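Local coordinates for fatty acyl CoA synthetase FADD13 (FATTY-ACYL-CoA SYNTHETASE) (Mycobacterium tuberculosis, PDB 3R44), which belongs to the ANL superfamily of AMP-binding enzymes, built from a large N-terminal part and a smaller C-terminal domain, at residues R211-L216 against G236-S241; A442-P447 against V506-Y511. All blocks are in the same frame, centred on the assembly; numbering follows the deposited sequence.

Interaction 1. Residues R211-L216 against G236-S241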
loop_
_atom_site.group_PDB
_atom_site.type_symbol
_atom_site.label_atom_id
_atom_site.label_comp_id
_atom_site.label_asym_id
_atom_site.label_seq_id
_atom_site.Cartn_x
_atom_site.Cartn_y
_atom_site.Cartn_z
ATOM N N ARG A 211 -6.133 -21.409 -10.589
ATOM C CA ARG A 211 -5.021 -21.608 -11.516
ATOM C C ARG A 211 -4.590 -20.327 -12.296
ATOM O O ARG A 211 -3.700 -20.413 -13.136
ATOM C CB ARG A 211 -5.295 -22.799 -12.470
ATOM C CG ARG A 211 -5.543 -24.112 -11.731
ATOM C CD ARG A 211 -5.610 -25.389 -12.566
ATOM N NE ARG A 211 -4.255 -25.742 -12.974
ATOM C CZ ARG A 211 -3.523 -26.744 -12.484
ATOM N NH1 ARG A 211 -4.015 -27.595 -11.580
ATOM N NH2 ARG A 211 -2.284 -26.916 -12.940
ATOM N N ASP A 212 -5.172 -19.149 -11.993
ATOM C CA ASP A 212 -4.660 -17.904 -12.574
ATOM C C ASP A 212 -3.159 -17.786 -12.174
ATOM O O ASP A 212 -2.698 -18.308 -11.155
ATOM C CB ASP A 212 -5.398 -16.651 -12.065
ATOM C CG ASP A 212 -6.646 -16.298 -12.853
ATOM O OD1 ASP A 212 -6.850 -16.795 -13.994
ATOM O OD2 ASP A 212 -7.475 -15.467 -12.345
ATOM N N ARG A 213 -2.416 -17.091 -13.025
ATOM C CA ARG A 213 -1.021 -16.770 -12.809
ATOM C C ARG A 213 -0.888 -15.266 -12.666
ATOM O O ARG A 213 -1.339 -14.495 -13.536
ATOM C CB ARG A 213 -0.198 -17.315 -13.971
ATOM C CG ARG A 213 -0.483 -18.735 -14.184
ATOM C CD ARG A 213 0.276 -19.426 -15.271
ATOM N NE ARG A 213 1.729 -19.541 -15.129
ATOM C CZ ARG A 213 2.356 -20.550 -14.536
ATOM N NH1 ARG A 213 1.654 -21.475 -13.928
ATOM N NH2 ARG A 213 3.689 -20.626 -14.554
ATOM N N LEU A 214 -0.282 -14.828 -11.567
ATOM C CA LEU A 214 -0.361 -13.435 -11.162
ATOM C C LEU A 214 1.040 -12.859 -11.010
ATOM O O LEU A 214 1.864 -13.340 -10.200
ATOM C CB LEU A 214 -1.198 -13.305 -9.863
ATOM C CG LEU A 214 -1.473 -11.856 -9.432
ATOM C CD1 LEU A 214 -2.704 -11.792 -8.523
ATOM C CD2 LEU A 214 -0.257 -11.313 -8.670
ATOM N N LEU A 215 1.316 -11.806 -11.770
ATOM C CA LEU A 215 2.613 -11.124 -11.724
ATOM C C LEU A 215 2.676 -10.102 -10.604
ATOM O O LEU A 215 1.814 -9.182 -10.513
ATOM C CB LEU A 215 2.889 -10.448 -13.055
ATOM C CG LEU A 215 4.144 -9.600 -13.068
ATOM C CD1 LEU A 215 5.378 -10.522 -13.089
ATOM C CD2 LEU A 215 4.076 -8.631 -14.290
ATOM N N LEU A 216 3.647 -10.287 -9.731
ATOM C CA LEU A 216 3.943 -9.371 -8.623
ATOM C C LEU A 216 5.297 -8.717 -8.866
ATOM O O LEU A 216 6.343 -9.343 -8.670
ATOM C CB LEU A 216 3.982 -10.098 -7.277
ATOM C CG LEU A 216 4.105 -9.151 -6.080
ATOM C CD1 LEU A 216 3.117 -8.025 -6.102
ATOM C CD2 LEU A 216 4.003 -9.960 -4.791
ATOM N N GLY A 236 -5.608 -20.338 -4.973
ATOM C CA GLY A 236 -4.865 -21.286 -5.797
ATOM C C GLY A 236 -4.346 -20.653 -7.077
ATOM O O GLY A 236 -4.527 -21.149 -8.206
ATOM N N VAL A 237 -3.652 -19.561 -6.884
ATOM C CA VAL A 237 -3.076 -18.732 -7.964
ATOM C C VAL A 237 -1.598 -18.939 -7.914
ATOM O O VAL A 237 -1.025 -19.071 -6.827
ATOM C CB VAL A 237 -3.406 -17.308 -7.646
ATOM C CG1 VAL A 237 -2.597 -16.307 -8.484
ATOM C CG2 VAL A 237 -4.928 -17.115 -7.879
ATOM N N THR A 238 -0.945 -18.953 -9.062
ATOM C CA THR A 238 0.493 -19.065 -9.122
ATOM C C THR A 238 1.078 -17.666 -9.118
ATOM O O THR A 238 0.790 -16.878 -10.010
ATOM C CB THR A 238 0.915 -19.789 -10.404
ATOM O OG1 THR A 238 0.294 -21.073 -10.473
ATOM C CG2 THR A 238 2.449 -20.034 -10.494
ATOM N N LEU A 239 1.957 -17.351 -8.169
ATOM C CA LEU A 239 2.675 -16.075 -8.151
ATOM C C LEU A 239 3.829 -16.126 -9.132
ATOM O O LEU A 239 4.621 -17.070 -9.084
ATOM C CB LEU A 239 3.237 -15.789 -6.769
ATOM C CG LEU A 239 2.220 -15.325 -5.783
ATOM C CD1 LEU A 239 2.948 -15.303 -4.408
ATOM C CD2 LEU A 239 1.758 -13.917 -6.116
ATOM N N ILE A 240 3.894 -15.133 -10.021
ATOM C CA ILE A 240 5.002 -14.975 -10.931
ATOM C C ILE A 240 5.764 -13.777 -10.406
ATOM O O ILE A 240 5.272 -12.667 -10.415
ATOM C CB ILE A 240 4.525 -14.770 -12.379
ATOM C CG1 ILE A 240 3.518 -15.872 -12.785
ATOM C CG2 ILE A 240 5.727 -14.668 -13.325
ATOM C CD1 ILE A 240 4.042 -17.313 -12.727
ATOM N N SER A 241 6.983 -13.998 -9.958
ATOM C CA SER A 241 7.712 -12.945 -9.297
ATOM C C SER A 241 8.755 -12.260 -10.191
ATOM O O SER A 241 9.591 -12.934 -10.834
ATOM C CB SER A 241 8.387 -13.505 -8.041
ATOM O OG SER A 241 9.244 -12.543 -7.483
HETATM O O HOH W 1 -1.361 -21.672 -12.754
HETATM O O HOH W 2 8.114 -10.136 -6.747
#
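Strands 213-216 and 238-241 run parallel, their short axes 4.5 Å apart at closest and inclined by 33°, with Arg-213 paired to Thr-238 and Leu-215 to Ile-240. Both bonding groups of Leu-214 are used: its N donates to Thr-238 O at 2.8 Å, and its O accepts Ile-240 N at 2.7 Å. The second bond is nearly straight at N-H...O (177°), yet its donor stands above the carbonyl plane. Before the strands, Arg-211 N reaches Gly-236 O, where the chain leaves helix 223-235 with positive phi. That helix makes the crossover of this beta-alpha-beta unit and packs on the face bearing Leu-214 and Leu-239, whose side chains lie side by side, CD2 to CD2 at 4.2 Å; Leu-214 CB also meets Val-237 CG1 at 3.6 Å. The other face carries Arg-213, Thr-238, Leu-215 and Ile-240. Here the Arg-213 chain, bent at chi3 (64°), lies alongside Thr-238, whose CG2 sits over one guanidinium face, offset toward the rim, while Ile-240 CD1 approaches NH2 obliquely at 3.8 Å. NH2 also forms a salt bridge with Glu-257, and a water joins NH1 to Thr-238 OG1 and Arg-211 O. OG1 is also hydrogen-bonded to Gln-33 O on neighbouring strand 33-37. Leu-215 crosses Ile-240 at about a right angle, its CD1 3.4 Å from Ile-240 O.

Interaction 2. Residues A442-P447 against V506-Y511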
loop_
_atom_site.group_PDB
_atom_site.type_symbol
_atom_site.label_atom_id
_atom_site.label_comp_id
_atom_site.label_asym_id
_atom_site.label_seq_id
_atom_site.Cartn_x
_atom_site.Cartn_y
_atom_site.Cartn_z
ATOM N N ALA A 442 -2.827 24.251 -7.318
ATOM C CA ALA A 442 -2.455 23.235 -6.335
ATOM C C ALA A 442 -2.198 23.968 -5.072
ATOM O O ALA A 442 -1.487 24.969 -5.096
ATOM C CB ALA A 442 -1.195 22.543 -6.757
ATOM N N VAL A 443 -2.664 23.426 -3.937
ATOM C CA VAL A 443 -2.469 24.034 -2.618
ATOM C C VAL A 443 -1.587 23.118 -1.769
ATOM O O VAL A 443 -1.813 21.888 -1.733
ATOM C CB VAL A 443 -3.811 24.336 -1.907
ATOM C CG1 VAL A 443 -3.607 24.733 -0.399
ATOM C CG2 VAL A 443 -4.580 25.448 -2.668
ATOM N N ILE A 444 -0.576 23.721 -1.160
ATOM C CA ILE A 444 0.314 23.072 -0.189
ATOM C C ILE A 444 0.491 23.911 1.065
ATOM O O ILE A 444 0.326 25.138 1.065
ATOM C CB ILE A 444 1.731 22.806 -0.752
ATOM C CG1 ILE A 444 2.374 24.109 -1.234
ATOM C CG2 ILE A 444 1.661 21.748 -1.853
ATOM C CD1 ILE A 444 3.914 23.993 -1.530
ATOM N N GLY A 445 0.921 23.267 2.138
ATOM C CA GLY A 445 1.292 24.019 3.302
ATOM C C GLY A 445 2.758 24.377 3.158
ATOM O O GLY A 445 3.548 23.566 2.606
ATOM N N LEU A 446 3.103 25.581 3.608
ATOM C CA LEU A 446 4.486 26.023 3.705
ATOM C C LEU A 446 4.742 26.354 5.144
ATOM O O LEU A 446 3.841 26.863 5.819
ATOM C CB LEU A 446 4.725 27.276 2.853
ATOM C CG LEU A 446 4.722 27.013 1.349
ATOM C CD1 LEU A 446 4.862 28.297 0.586
ATOM C CD2 LEU A 446 5.807 26.044 0.904
ATOM N N PRO A 447 5.970 26.098 5.615
ATOM C CA PRO A 447 6.221 26.335 7.002
ATOM C C PRO A 447 6.087 27.798 7.376
ATOM O O PRO A 447 6.382 28.685 6.586
ATOM C CB PRO A 447 7.655 25.822 7.231
ATOM C CG PRO A 447 8.172 25.356 5.936
ATOM C CD PRO A 447 7.121 25.511 4.898
ATOM N N VAL A 506 7.199 17.767 -4.853
ATOM C CA VAL A 506 7.999 18.681 -5.711
ATOM C C VAL A 506 7.603 20.160 -5.469
ATOM O O VAL A 506 8.485 21.022 -5.262
ATOM C CB VAL A 506 7.949 18.290 -7.196
ATOM C CG1 VAL A 506 8.742 19.318 -8.049
ATOM C CG2 VAL A 506 8.546 16.828 -7.382
ATOM N N LEU A 507 6.299 20.437 -5.401
ATOM C CA LEU A 507 5.874 21.770 -5.060
ATOM C C LEU A 507 6.491 22.255 -3.787
ATOM O O LEU A 507 6.967 23.380 -3.752
ATOM C CB LEU A 507 4.380 21.867 -4.920
ATOM C CG LEU A 507 3.627 22.020 -6.237
ATOM C CD1 LEU A 507 2.093 21.821 -5.926
ATOM C CD2 LEU A 507 3.861 23.390 -6.927
ATOM N N ARG A 508 6.470 21.433 -2.722
ATOM C CA ARG A 508 7.032 21.843 -1.430
ATOM C C ARG A 508 8.530 22.138 -1.540
ATOM O O ARG A 508 9.011 23.080 -0.915
ATOM C CB ARG A 508 6.814 20.775 -0.311
ATOM C CG ARG A 508 5.365 20.558 0.065
ATOM C CD ARG A 508 5.182 19.431 1.112
ATOM N NE ARG A 508 3.762 19.145 1.140
ATOM C CZ ARG A 508 3.163 18.070 0.645
ATOM N NH1 ARG A 508 3.859 17.062 0.105
ATOM N NH2 ARG A 508 1.833 18.018 0.710
ATOM N N GLU A 509 9.237 21.360 -2.371
ATOM C CA GLU A 509 10.640 21.582 -2.645
ATOM C C GLU A 509 10.853 22.890 -3.383
ATOM O O GLU A 509 11.779 23.644 -3.099
ATOM C CB GLU A 509 11.183 20.480 -3.565
ATOM C CG GLU A 509 11.602 19.172 -2.913
ATOM C CD GLU A 509 11.898 18.073 -3.975
ATOM O OE1 GLU A 509 12.421 18.403 -5.076
ATOM O OE2 GLU A 509 11.587 16.887 -3.713
ATOM N N GLN A 510 10.042 23.113 -4.401
ATOM C CA GLN A 510 10.168 24.307 -5.216
ATOM C C GLN A 510 10.046 25.556 -4.368
ATOM O O GLN A 510 10.908 26.457 -4.442
ATOM C CB GLN A 510 9.089 24.307 -6.286
ATOM C CG GLN A 510 9.368 23.399 -7.487
ATOM C CD GLN A 510 8.242 23.406 -8.472
ATOM O OE1 GLN A 510 7.143 23.858 -8.167
ATOM N NE2 GLN A 510 8.506 22.941 -9.675
ATOM N N TYR A 511 8.988 25.624 -3.567
ATOM C CA TYR A 511 8.721 26.797 -2.794
ATOM C C TYR A 511 9.365 26.875 -1.399
ATOM O O TYR A 511 9.157 27.856 -0.691
ATOM C CB TYR A 511 7.214 27.118 -2.800
ATOM C CG TYR A 511 6.789 27.336 -4.214
ATOM C CD1 TYR A 511 7.098 28.537 -4.870
ATOM C CD2 TYR A 511 6.139 26.330 -4.925
ATOM C CE1 TYR A 511 6.773 28.726 -6.209
ATOM C CE2 TYR A 511 5.800 26.505 -6.267
ATOM C CZ TYR A 511 6.104 27.736 -6.901
ATOM O OH TYR A 511 5.776 27.919 -8.240
HETATM O O HOH W 3 0.399 20.226 2.089
HETATM O O HOH W 4 2.859 20.764 2.978
#
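Ile-444, with the largest buried area in this contact, projects from strand 442-447 toward helix 506-511 and meets Leu-507 and Arg-508 there. Its CG1 occupies the crowded position between backbone N and carbonyl carbon (chi1 57°), and CD1 extends from it to lie 3.8 Å from Arg-508 CA and 4.0 Å from Leu-507 CB. Both branches close on Leu-507 CB, and CG2 also nears its CD1; the two side chains cross obliquely. Leu-507 in turn reaches beyond Ile-444 to Ala-442: its CD1 touches Ala-442 CB at 3.5 Å, closer than usual for two carbons. The short helix axis passes 8.9 Å from the strand axis at 52°, a separation bridged by these aliphatic groups. Strand 438-448 is an outermost strand of the three-stranded mixed sheet in the C-terminal domain, and helix 504-511 packs against it near the end of the chain. Ile-444 and Tyr-511 both also touch Ile-458 of the neighbouring strand 454-461. Arg-508 adds a polar margin. Its chain is extended from CG to NE, with CG 4.1 Å from Ile-444 CD1, and two waters lie between the guanidinium and the backbone of Gly-445. One accepts from Arg-508 NH2 at 3.0 Å, in the guanidinium plane at its edge, and also from Gly-445 N; the other accepts from Arg-508 NE at 2.6 Å and lies within donating reach of Gly-445 O, though other acceptors compete for its protons. NH2 has a second, charged partner in Asp-414. Further along, Leu-446 CD2 meets Tyr-511 CB at 4.1 Å, while Leu-507 CD2 lies in plane at the edge of the tyrosine ring.

Interaction 1 lies in the nine-stranded sheet of the large N-terminal part, whereas interaction 2 belongs to the C-terminal domain; they share no secondary-structure element. Their centres are 41 Å apart, on opposite sides of the chain's centre, and their nearest atoms about 25 Å apart. Eleven of the twelve touching residues in interaction 1 are buried, and direct backbone hydrogen bonds join adjacent strands. Interaction 2 is only partly buried: aliphatic side chains bring a helix onto an edge strand, and its polar links between the segments pass through water. The area buried between the segments is 562 Å² in interaction 1 and 316 Å² in interaction 2.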